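DNA polymerase (Bacillus phage phi29, PDB 2PY5) catalyses protein-primed replication of the viral DNA by strand displacement with high processivity, and proofreads its product through a 3'-5' exonuclease activity. Local coordinates at residues N72-N77 against Y101-C106; E46-V51 against A68-W73; T368-K371 against A377-Q380. The protein carries 2 engineered substitutions. All coordinates share one frame; numbering follows the deposited sequence.

Contacts 1 and 2 are buried in the exonuclease region and hold one element in common: helix 63-76 uses Leu-74 against the sheet in contact 1, and Ile-70 and Trp-73 against helix 44-54 in contact 2. Their centres lie about 7 Å apart, and they touch directly, Val-51 CG1 meeting Ile-105 CD1 at 3.8 Å. Contact 3 is a surface contact between two helices of the polymerization region, its centre about 37 Å from each of the others. The chemistry follows the place. Aliphatic groups meet in contact 1, and in contact 2 the C-H groups of a methionine cover an indole face. In contact 3 two lysines that serve the incoming nucleotide stand beside an isoleucine pair.

Contact 1: N72-N77 against Y101-C106; sequences NWLERN and YMIDIC. With nucleotides of chain C.
Leu-74 alone carries segment 72-77 across to strand 100-110, where it meets Ile-103 and Ile-105. Before it in the helix, Asn-72 offers its carbonyl oxygen to Arg-76 NH1 at 3.1 Å, the donor standing 38° out of the carbonyl plane. Trp-73 is turned toward helix 44-54. At Leu-74, CG stands anti to the carbonyl carbon (chi1 -71°), which sends the branched end toward the sheet. CD1 lies 4.1 Å from Ile-105 CG1 and 4.2 Å from Ile-103 CG2; CD2 meets the methyl groups of the same Ile-105, so both branches rest on it. Glu-75 and Arg-76 face elsewhere, OE2 bonding to Tyr-90 and NH2 to the carbonyl of Gly-410. Asn-77 turns back on the helix: its ND2 donates to Trp-73 O at 2.9 Å with an N-H...O angle of 165°, and also lies over the rim of the indole. That carbonyl takes the backbone N-H of Arg-76 from its opposite face.

The strand presents different residues to the DNA of chain C. Met-102 SD lies over the face of the DG2 base, 3.2 Å from N1, and one face of the Tyr-101 ring receives C2' of DA3, 3.9 Å above its plane. Tyr-101 and Met-102 together oppose Ile-93 in a classic beta bulge. These DNA-facing residues lie beside the single strand, while helix 63-76 packing on the mixed sheet of the exonuclease region is consistent with the alpha/beta fold of DnaQ-like 3'-5' exonucleases.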
loop_
_atom_site.group_PDB
_atom_site.type_symbol
_atom_site.label_atom_id
_atom_site.label_comp_id
_atom_site.label_asym_id
_atom_site.label_seq_id
_atom_site.Cartn_x
_atom_site.Cartn_y
_atom_site.Cartn_z
ATOM N N ASN F 72 -20.880 6.116 -15.153
ATOM C CA ASN F 72 -22.340 6.102 -15.224
ATOM C C ASN F 72 -22.858 7.227 -16.129
ATOM O O ASN F 72 -23.780 7.034 -16.904
ATOM C CB ASN F 72 -22.962 6.222 -13.826
ATOM C CG ASN F 72 -23.157 4.872 -13.154
ATOM O OD1 ASN F 72 -22.254 4.372 -12.441
ATOM N ND2 ASN F 72 -24.288 4.264 -13.388
ATOM N N TRP F 73 -22.261 8.410 -16.038
ATOM C CA TRP F 73 -22.692 9.528 -16.885
ATOM C C TRP F 73 -22.330 9.274 -18.348
ATOM O O TRP F 73 -23.165 9.426 -19.233
ATOM C CB TRP F 73 -22.072 10.843 -16.411
ATOM C CG TRP F 73 -22.563 12.064 -17.150
ATOM C CD1 TRP F 73 -23.582 12.892 -16.768
ATOM C CD2 TRP F 73 -22.070 12.590 -18.396
ATOM N NE1 TRP F 73 -23.757 13.883 -17.684
ATOM C CE2 TRP F 73 -22.847 13.733 -18.696
ATOM C CE3 TRP F 73 -21.055 12.215 -19.280
ATOM C CZ2 TRP F 73 -22.641 14.497 -19.843
ATOM C CZ3 TRP F 73 -20.839 12.973 -20.407
ATOM C CH2 TRP F 73 -21.646 14.098 -20.694
ATOM N N LEU F 74 -21.082 8.859 -18.588
ATOM C CA LEU F 74 -20.611 8.645 -19.941
ATOM C C LEU F 74 -21.537 7.687 -20.676
ATOM O O LEU F 74 -21.951 7.962 -21.781
ATOM C CB LEU F 74 -19.159 8.129 -19.946
ATOM C CG LEU F 74 -18.109 9.156 -19.542
ATOM C CD1 LEU F 74 -16.803 8.450 -19.210
ATOM C CD2 LEU F 74 -17.874 10.178 -20.654
ATOM N N GLU F 75 -21.875 6.574 -20.016
ATOM C CA GLU F 75 -22.709 5.523 -20.606
ATOM C C GLU F 75 -24.123 5.984 -20.935
ATOM O O GLU F 75 -24.766 5.391 -21.796
ATOM C CB GLU F 75 -22.755 4.317 -19.665
ATOM C CG GLU F 75 -21.417 3.561 -19.596
ATOM C CD GLU F 75 -21.186 2.676 -20.801
ATOM O OE1 GLU F 75 -22.184 2.194 -21.393
ATOM O OE2 GLU F 75 -20.009 2.424 -21.152
ATOM N N ARG F 76 -24.608 7.022 -20.248
ATOM C CA ARG F 76 -25.947 7.558 -20.504
ATOM C C ARG F 76 -25.960 8.780 -21.416
ATOM O O ARG F 76 -27.026 9.300 -21.757
ATOM C CB ARG F 76 -26.615 7.902 -19.177
ATOM C CG ARG F 76 -26.969 6.683 -18.333
ATOM C CD ARG F 76 -27.440 7.128 -16.991
ATOM N NE ARG F 76 -27.989 6.029 -16.191
ATOM C CZ ARG F 76 -27.236 5.170 -15.505
ATOM N NH1 ARG F 76 -25.920 5.252 -15.511
ATOM N NH2 ARG F 76 -27.814 4.214 -14.800
ATOM N N ASN F 77 -24.786 9.231 -21.819
ATOM C CA ASN F 77 -24.646 10.477 -22.537
ATOM C C ASN F 77 -23.840 10.308 -23.818
ATOM O O ASN F 77 -23.179 11.251 -24.281
ATOM C CB ASN F 77 -24.062 11.536 -21.619
ATOM C CG ASN F 77 -25.097 12.091 -20.659
ATOM O OD1 ASN F 77 -25.830 13.037 -20.999
ATOM N ND2 ASN F 77 -25.185 11.499 -19.471
ATOM N N TYR F 101 -6.817 3.539 -12.379
ATOM C CA TYR F 101 -5.665 4.419 -12.721
ATOM C C TYR F 101 -6.036 5.545 -13.678
ATOM O O TYR F 101 -5.427 6.609 -13.624
ATOM C CB TYR F 101 -4.512 3.641 -13.355
ATOM C CG TYR F 101 -3.894 2.623 -12.444
ATOM C CD1 TYR F 101 -4.427 1.354 -12.354
ATOM C CD2 TYR F 101 -2.809 2.934 -11.660
ATOM C CE1 TYR F 101 -3.885 0.423 -11.529
ATOM C CE2 TYR F 101 -2.237 2.009 -10.808
ATOM C CZ TYR F 101 -2.786 0.742 -10.732
ATOM O OH TYR F 101 -2.226 -0.213 -9.908
ATOM N N MET F 102 -6.998 5.326 -14.568
ATOM C CA MET F 102 -7.242 6.273 -15.662
ATOM C C MET F 102 -8.609 6.068 -16.278
ATOM O O MET F 102 -9.050 4.936 -16.476
ATOM C CB MET F 102 -6.160 6.126 -16.759
ATOM C CG MET F 102 -6.270 7.170 -17.889
ATOM S SD MET F 102 -5.242 6.777 -19.298
ATOM C CE MET F 102 -6.201 5.445 -20.000
ATOM N N ILE F 103 -9.243 7.191 -16.612
ATOM C CA ILE F 103 -10.360 7.255 -17.560
ATOM C C ILE F 103 -9.964 8.306 -18.599
ATOM O O ILE F 103 -9.706 9.440 -18.234
ATOM C CB ILE F 103 -11.668 7.705 -16.902
ATOM C CG1 ILE F 103 -12.033 6.825 -15.710
ATOM C CG2 ILE F 103 -12.821 7.696 -17.943
ATOM C CD1 ILE F 103 -13.163 7.407 -14.834
ATOM N N ASP F 104 -9.900 7.917 -19.866
ATOM C CA ASP F 104 -9.469 8.816 -20.958
ATOM C C ASP F 104 -10.652 8.983 -21.896
ATOM O O ASP F 104 -11.058 8.033 -22.565
ATOM C CB ASP F 104 -8.284 8.205 -21.669
ATOM C CG ASP F 104 -7.598 9.154 -22.643
ATOM O OD1 ASP F 104 -6.598 8.731 -23.264
ATOM O OD2 ASP F 104 -8.066 10.298 -22.780
ATOM N N ILE F 105 -11.213 10.195 -21.939
ATOM C CA ILE F 105 -12.423 10.453 -22.688
ATOM C C ILE F 105 -12.048 11.122 -23.996
ATOM O O ILE F 105 -11.476 12.225 -23.995
ATOM C CB ILE F 105 -13.374 11.368 -21.883
ATOM C CG1 ILE F 105 -13.724 10.744 -20.522
ATOM C CG2 ILE F 105 -14.654 11.690 -22.697
ATOM C CD1 ILE F 105 -14.291 11.730 -19.538
ATOM N N CYS F 106 -12.352 10.455 -25.101
ATOM C CA CYS F 106 -11.939 10.898 -26.440
ATOM C C CYS F 106 -13.092 11.570 -27.156
ATOM O O CYS F 106 -14.116 10.940 -27.388
ATOM C CB CYS F 106 -11.536 9.697 -27.280
ATOM S SG CYS F 106 -11.027 10.118 -28.938
ATOM P P DG C 2 3.875 0.182 -21.297
ATOM O OP1 DG C 2 5.349 0.290 -21.199
ATOM O OP2 DG C 2 3.234 -1.152 -21.213
ATOM O "O5'" DG C 2 3.197 1.169 -20.218
ATOM C "C5'" DG C 2 3.670 2.514 -20.197
ATOM C "C4'" DG C 2 2.933 3.447 -19.253
ATOM O "O4'" DG C 2 1.753 3.961 -19.897
ATOM C "C3'" DG C 2 2.428 2.891 -17.934
ATOM O "O3'" DG C 2 2.695 3.884 -16.980
ATOM C "C2'" DG C 2 0.925 2.715 -18.099
ATOM C "C1'" DG C 2 0.650 3.893 -19.011
ATOM N N9 DG C 2 -0.474 3.780 -19.917
ATOM C C8 DG C 2 -0.962 2.653 -20.526
ATOM N N7 DG C 2 -1.964 2.896 -21.321
ATOM C C5 DG C 2 -2.126 4.278 -21.232
ATOM C C6 DG C 2 -3.061 5.124 -21.861
ATOM O O6 DG C 2 -3.947 4.794 -22.657
ATOM N N1 DG C 2 -2.880 6.463 -21.504
ATOM C C2 DG C 2 -1.921 6.928 -20.632
ATOM N N2 DG C 2 -1.897 8.254 -20.395
ATOM N N3 DG C 2 -1.038 6.134 -20.029
ATOM C C4 DG C 2 -1.208 4.836 -20.381
ATOM P P DA C 3 3.530 3.527 -15.678
ATOM O OP1 DA C 3 3.743 4.820 -14.998
ATOM O OP2 DA C 3 4.649 2.615 -16.082
ATOM O "O5'" DA C 3 2.514 2.652 -14.814
ATOM C "C5'" DA C 3 1.527 3.315 -14.077
ATOM C "C4'" DA C 3 0.502 2.289 -13.638
ATOM O "O4'" DA C 3 -0.140 1.751 -14.811
ATOM C "C3'" DA C 3 1.052 1.078 -12.903
ATOM O "O3'" DA C 3 0.925 1.283 -11.505
ATOM C "C2'" DA C 3 0.131 -0.068 -13.341
ATOM C "C1'" DA C 3 -0.429 0.361 -14.689
ATOM N N9 DA C 3 0.187 -0.186 -15.900
ATOM C C8 DA C 3 1.534 -0.241 -16.188
ATOM N N7 DA C 3 1.810 -0.727 -17.381
ATOM C C5 DA C 3 0.559 -0.999 -17.913
ATOM C C6 DA C 3 0.143 -1.537 -19.147
ATOM N N6 DA C 3 0.995 -1.910 -20.110
ATOM N N1 DA C 3 -1.191 -1.674 -19.360
ATOM C C2 DA C 3 -2.044 -1.303 -18.395
ATOM N N3 DA C 3 -1.769 -0.789 -17.193
ATOM C C4 DA C 3 -0.446 -0.658 -17.017
#

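Contact 2: E46-V51 against A68-W73; sequences EFMAWV and AFIINW
Met-48 covers one face of the Trp-73 indole with CB and CG, the two side chains running past each other in opposite directions. Met-48 CB is 3.5 Å from the centroid of the six-membered ring and only 9° off the normal, a CH-pi contact over the ring centre. CG sits over the ring junction, 3.6 Å from Trp-73 CD2. The chain then bends at chi2 and chi3 (-59° and -61°), folding back so that CE comes within 3.6 Å of Trp-73 CE3. SD, 5.0 Å from the same centroid, makes an oblique Met-aromatic contact. The folded methyl also reaches Ile-70: CE to CG2 is 4.2 Å, a looser contact that brings in the preceding turn of helix 63-76.

In the next shell, the indole NE1 donates to Asp-45 OD1 and Leu-44 adds a further contact to the ring; as both residues belong to helix 44-54, they link the same two helices as Met-48. Ile-70 is backed by Phe-13, Phe-60 and Ile-103, all on strands of the sheet beneath. Phe-69, in the same segment, interacts with the primer terminal protein.

No hydrogen bond crosses between segments 46-51 and 68-73. Cohesion here therefore rests on dispersion and on C-H groups over the pi face, while the polar N-H of the indole is satisfied by a carboxylate just beyond the segment.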
loop_
_atom_site.group_PDB
_atom_site.type_symbol
_atom_site.label_atom_id
_atom_site.label_comp_id
_atom_site.label_asym_id
_atom_site.label_seq_id
_atom_site.Cartn_x
_atom_site.Cartn_y
_atom_site.Cartn_z
ATOM N N GLU F 46 -23.340 19.774 -15.772
ATOM C CA GLU F 46 -22.536 20.970 -15.932
ATOM C C GLU F 46 -21.046 20.627 -15.865
ATOM O O GLU F 46 -20.255 21.110 -16.691
ATOM C CB GLU F 46 -22.887 21.960 -14.838
ATOM C CG GLU F 46 -22.245 23.296 -14.998
ATOM C CD GLU F 46 -22.780 24.274 -13.995
ATOM O OE1 GLU F 46 -22.267 24.294 -12.857
ATOM O OE2 GLU F 46 -23.745 25.005 -14.343
ATOM N N PHE F 47 -20.679 19.816 -14.875
ATOM C CA PHE F 47 -19.273 19.412 -14.690
ATOM C C PHE F 47 -18.771 18.687 -15.939
ATOM O O PHE F 47 -17.686 18.986 -16.470
ATOM C CB PHE F 47 -19.131 18.482 -13.489
ATOM C CG PHE F 47 -17.710 17.974 -13.293
ATOM C CD1 PHE F 47 -16.738 18.828 -12.759
ATOM C CD2 PHE F 47 -17.347 16.676 -13.628
ATOM C CE1 PHE F 47 -15.417 18.394 -12.595
ATOM C CE2 PHE F 47 -16.029 16.238 -13.447
ATOM C CZ PHE F 47 -15.075 17.113 -12.926
ATOM N N MET F 48 -19.547 17.718 -16.396
ATOM C CA MET F 48 -19.114 16.883 -17.523
ATOM C C MET F 48 -19.035 17.682 -18.845
ATOM O O MET F 48 -18.182 17.406 -19.695
ATOM C CB MET F 48 -20.016 15.654 -17.680
ATOM C CG MET F 48 -19.864 14.688 -16.534
ATOM S SD MET F 48 -18.178 14.051 -16.302
ATOM C CE MET F 48 -17.871 13.217 -17.877
ATOM N N ALA F 49 -19.918 18.656 -19.043
ATOM C CA ALA F 49 -19.792 19.539 -20.199
ATOM C C ALA F 49 -18.413 20.222 -20.190
ATOM O O ALA F 49 -17.768 20.321 -21.223
ATOM C CB ALA F 49 -20.929 20.585 -20.224
ATOM N N TRP F 50 -17.980 20.662 -19.011
ATOM C CA TRP F 50 -16.669 21.266 -18.826
ATOM C C TRP F 50 -15.556 20.239 -19.110
ATOM O O TRP F 50 -14.596 20.535 -19.854
ATOM C CB TRP F 50 -16.556 21.850 -17.409
ATOM C CG TRP F 50 -15.167 22.297 -17.053
ATOM C CD1 TRP F 50 -14.574 23.479 -17.403
ATOM C CD2 TRP F 50 -14.200 21.572 -16.278
ATOM N NE1 TRP F 50 -13.296 23.525 -16.901
ATOM C CE2 TRP F 50 -13.042 22.378 -16.204
ATOM C CE3 TRP F 50 -14.199 20.325 -15.632
ATOM C CZ2 TRP F 50 -11.895 21.970 -15.525
ATOM C CZ3 TRP F 50 -13.050 19.923 -14.951
ATOM C CH2 TRP F 50 -11.919 20.760 -14.895
ATOM N N VAL F 51 -15.699 19.045 -18.546
ATOM C CA VAL F 51 -14.738 17.956 -18.786
ATOM C C VAL F 51 -14.534 17.751 -20.291
ATOM O O VAL F 51 -13.403 17.594 -20.755
ATOM C CB VAL F 51 -15.204 16.618 -18.168
ATOM C CG1 VAL F 51 -14.305 15.452 -18.625
ATOM C CG2 VAL F 51 -15.278 16.704 -16.644
ATOM N N ALA F 68 -16.829 5.987 -10.708
ATOM C CA ALA F 68 -18.109 5.293 -10.915
ATOM C C ALA F 68 -19.184 6.250 -11.411
ATOM O O ALA F 68 -19.955 5.910 -12.315
ATOM C CB ALA F 68 -18.558 4.613 -9.642
ATOM N N PHE F 69 -19.201 7.450 -10.843
ATOM C CA PHE F 69 -20.166 8.468 -11.223
ATOM C C PHE F 69 -19.918 8.969 -12.640
ATOM O O PHE F 69 -20.861 9.159 -13.420
ATOM C CB PHE F 69 -20.198 9.612 -10.200
ATOM C CG PHE F 69 -20.729 9.191 -8.866
ATOM C CD1 PHE F 69 -19.911 8.541 -7.935
ATOM C CD2 PHE F 69 -22.060 9.396 -8.535
ATOM C CE1 PHE F 69 -20.435 8.118 -6.709
ATOM C CE2 PHE F 69 -22.540 8.996 -7.320
ATOM C CZ PHE F 69 -21.729 8.373 -6.409
ATOM N N ILE F 70 -18.638 9.154 -12.985
ATOM C CA ILE F 70 -18.241 9.615 -14.301
ATOM C C ILE F 70 -18.617 8.611 -15.374
ATOM O O ILE F 70 -19.179 8.975 -16.401
ATOM C CB ILE F 70 -16.717 9.906 -14.311
ATOM C CG1 ILE F 70 -16.405 11.133 -13.463
ATOM C CG2 ILE F 70 -16.170 10.082 -15.725
ATOM C CD1 ILE F 70 -14.963 11.274 -13.115
ATOM N N ILE F 71 -18.319 7.334 -15.137
ATOM C CA ILE F 71 -18.632 6.290 -16.122
ATOM C C ILE F 71 -20.152 6.097 -16.272
ATOM O O ILE F 71 -20.647 5.928 -17.394
ATOM C CB ILE F 71 -17.862 4.983 -15.864
ATOM C CG1 ILE F 71 -16.360 5.236 -16.035
ATOM C CG2 ILE F 71 -18.278 3.906 -16.873
ATOM C CD1 ILE F 71 -15.502 4.018 -15.743
ATOM N N ASN F 72 -20.880 6.116 -15.153
ATOM C CA ASN F 72 -22.340 6.102 -15.224
ATOM C C ASN F 72 -22.858 7.227 -16.129
ATOM O O ASN F 72 -23.780 7.034 -16.904
ATOM C CB ASN F 72 -22.962 6.222 -13.826
ATOM C CG ASN F 72 -23.157 4.872 -13.154
ATOM O OD1 ASN F 72 -22.254 4.372 -12.441
ATOM N ND2 ASN F 72 -24.288 4.264 -13.388
ATOM N N TRP F 73 -22.261 8.410 -16.038
ATOM C CA TRP F 73 -22.692 9.528 -16.885
ATOM C C TRP F 73 -22.330 9.274 -18.348
ATOM O O TRP F 73 -23.165 9.426 -19.233
ATOM C CB TRP F 73 -22.072 10.843 -16.411
ATOM C CG TRP F 73 -22.563 12.064 -17.150
ATOM C CD1 TRP F 73 -23.582 12.892 -16.768
ATOM C CD2 TRP F 73 -22.070 12.590 -18.396
ATOM N NE1 TRP F 73 -23.757 13.883 -17.684
ATOM C CE2 TRP F 73 -22.847 13.733 -18.696
ATOM C CE3 TRP F 73 -21.055 12.215 -19.280
ATOM C CZ2 TRP F 73 -22.641 14.497 -19.843
ATOM C CZ3 TRP F 73 -20.839 12.973 -20.407
ATOM C CH2 TRP F 73 -21.646 14.098 -20.694
#

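Contact 3: T368-K371 against A377-Q380; sequences TYIK and AIKQ
Lys-371 and Lys-379 bury equal areas here, meeting by their aliphatic stems, with Ile-370 next in area. Both chains leave with CG anti to the backbone N (chi1 -179° and -177°) and run extended from there. Their stems cross at a slant, CG to CG 4.2 Å. Lys-379 also passes along the main chain of its partner: its CG lies 3.7 Å from Lys-371 O, and its CD and CE are each 3.9 Å from that oxygen. The ammonium groups end 6.7 Å apart, NZ to NZ. The spacing is consistent with both lysines serving the incoming nucleotide: Lys-371 interacts with its phosphates, and Lys-379 stabilises it. Ile-370 and Ile-378 touch through their branch methyls alone, CG2 to CG2 3.8 Å, a second, separate apolar contact beside the lysine pair.

Helices 361-373 and 376-387 follow each other in sequence, and their backbones come within 4.7 Å, CA to CA, at Lys-371 and Lys-379. Farther along helix 376-387, Ala-382 receives both Ile-370 and Lys-371, while Lys-383 touches Lys-371. Ser-252, just before helix 253-260, packs on Lys-371, and Gln-183, following helix 160-182, touches Ile-378.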
loop_
_atom_site.group_PDB
_atom_site.type_symbol
_atom_site.label_atom_id
_atom_site.label_comp_id
_atom_site.label_asym_id
_atom_site.label_seq_id
_atom_site.Cartn_x
_atom_site.Cartn_y
_atom_site.Cartn_z
ATOM N N THR F 368 17.664 9.804 1.141
ATOM C CA THR F 368 17.852 9.902 2.587
ATOM C C THR F 368 18.391 11.296 2.959
ATOM O O THR F 368 17.917 11.913 3.913
ATOM C CB THR F 368 18.760 8.779 3.126
ATOM O OG1 THR F 368 18.187 7.508 2.798
ATOM C CG2 THR F 368 18.904 8.867 4.629
ATOM N N TYR F 369 19.340 11.826 2.185
ATOM C CA TYR F 369 19.822 13.182 2.455
ATOM C C TYR F 369 18.699 14.208 2.381
ATOM O O TYR F 369 18.558 15.062 3.259
ATOM C CB TYR F 369 20.925 13.570 1.471
ATOM C CG TYR F 369 21.500 14.927 1.768
ATOM C CD1 TYR F 369 22.410 15.096 2.799
ATOM C CD2 TYR F 369 21.118 16.045 1.037
ATOM C CE1 TYR F 369 22.945 16.342 3.087
ATOM C CE2 TYR F 369 21.639 17.302 1.322
ATOM C CZ TYR F 369 22.558 17.441 2.351
ATOM O OH TYR F 369 23.100 18.669 2.665
ATOM N N ILE F 370 17.892 14.121 1.325
ATOM C CA ILE F 370 16.756 15.032 1.161
ATOM C C ILE F 370 15.782 14.881 2.341
ATOM O O ILE F 370 15.339 15.875 2.921
ATOM C CB ILE F 370 16.060 14.840 -0.197
ATOM C CG1 ILE F 370 16.991 15.300 -1.327
ATOM C CG2 ILE F 370 14.740 15.609 -0.226
ATOM C CD1 ILE F 370 16.544 14.878 -2.713
ATOM N N LYS F 371 15.491 13.641 2.723
ATOM C CA LYS F 371 14.609 13.380 3.878
ATOM C C LYS F 371 15.131 14.065 5.136
ATOM O O LYS F 371 14.394 14.763 5.842
ATOM C CB LYS F 371 14.497 11.875 4.128
ATOM C CG LYS F 371 13.581 11.487 5.279
ATOM C CD LYS F 371 13.682 9.987 5.536
ATOM C CE LYS F 371 13.169 9.584 6.911
ATOM N NZ LYS F 371 13.710 8.237 7.298
ATOM N N ALA F 377 6.229 18.803 3.286
ATOM C CA ALA F 377 5.934 18.185 2.014
ATOM C C ALA F 377 7.122 17.493 1.356
ATOM O O ALA F 377 7.034 16.334 0.976
ATOM C CB ALA F 377 5.296 19.215 1.049
ATOM N N ILE F 378 8.239 18.193 1.221
ATOM C CA ILE F 378 9.390 17.611 0.535
ATOM C C ILE F 378 9.945 16.393 1.300
ATOM O O ILE F 378 10.410 15.413 0.689
ATOM C CB ILE F 378 10.473 18.664 0.260
ATOM C CG1 ILE F 378 9.960 19.623 -0.817
ATOM C CG2 ILE F 378 11.770 18.011 -0.184
ATOM C CD1 ILE F 378 10.861 20.805 -1.043
ATOM N N LYS F 379 9.880 16.450 2.632
ATOM C CA LYS F 379 10.294 15.305 3.441
ATOM C C LYS F 379 9.407 14.103 3.133
ATOM O O LYS F 379 9.903 13.000 2.968
ATOM C CB LYS F 379 10.225 15.609 4.931
ATOM C CG LYS F 379 10.719 14.456 5.799
ATOM C CD LYS F 379 10.713 14.818 7.254
ATOM C CE LYS F 379 11.408 13.771 8.086
ATOM N NZ LYS F 379 11.677 14.272 9.460
ATOM N N GLN F 380 8.094 14.323 3.046
ATOM C CA GLN F 380 7.169 13.220 2.757
ATOM C C GLN F 380 7.444 12.623 1.394
ATOM O O GLN F 380 7.272 11.422 1.184
ATOM C CB GLN F 380 5.697 13.685 2.781
ATOM C CG GLN F 380 5.252 14.353 4.053
ATOM C CD GLN F 380 5.812 13.707 5.292
ATOM O OE1 GLN F 380 5.630 12.510 5.518
ATOM N NE2 GLN F 380 6.504 14.497 6.108
#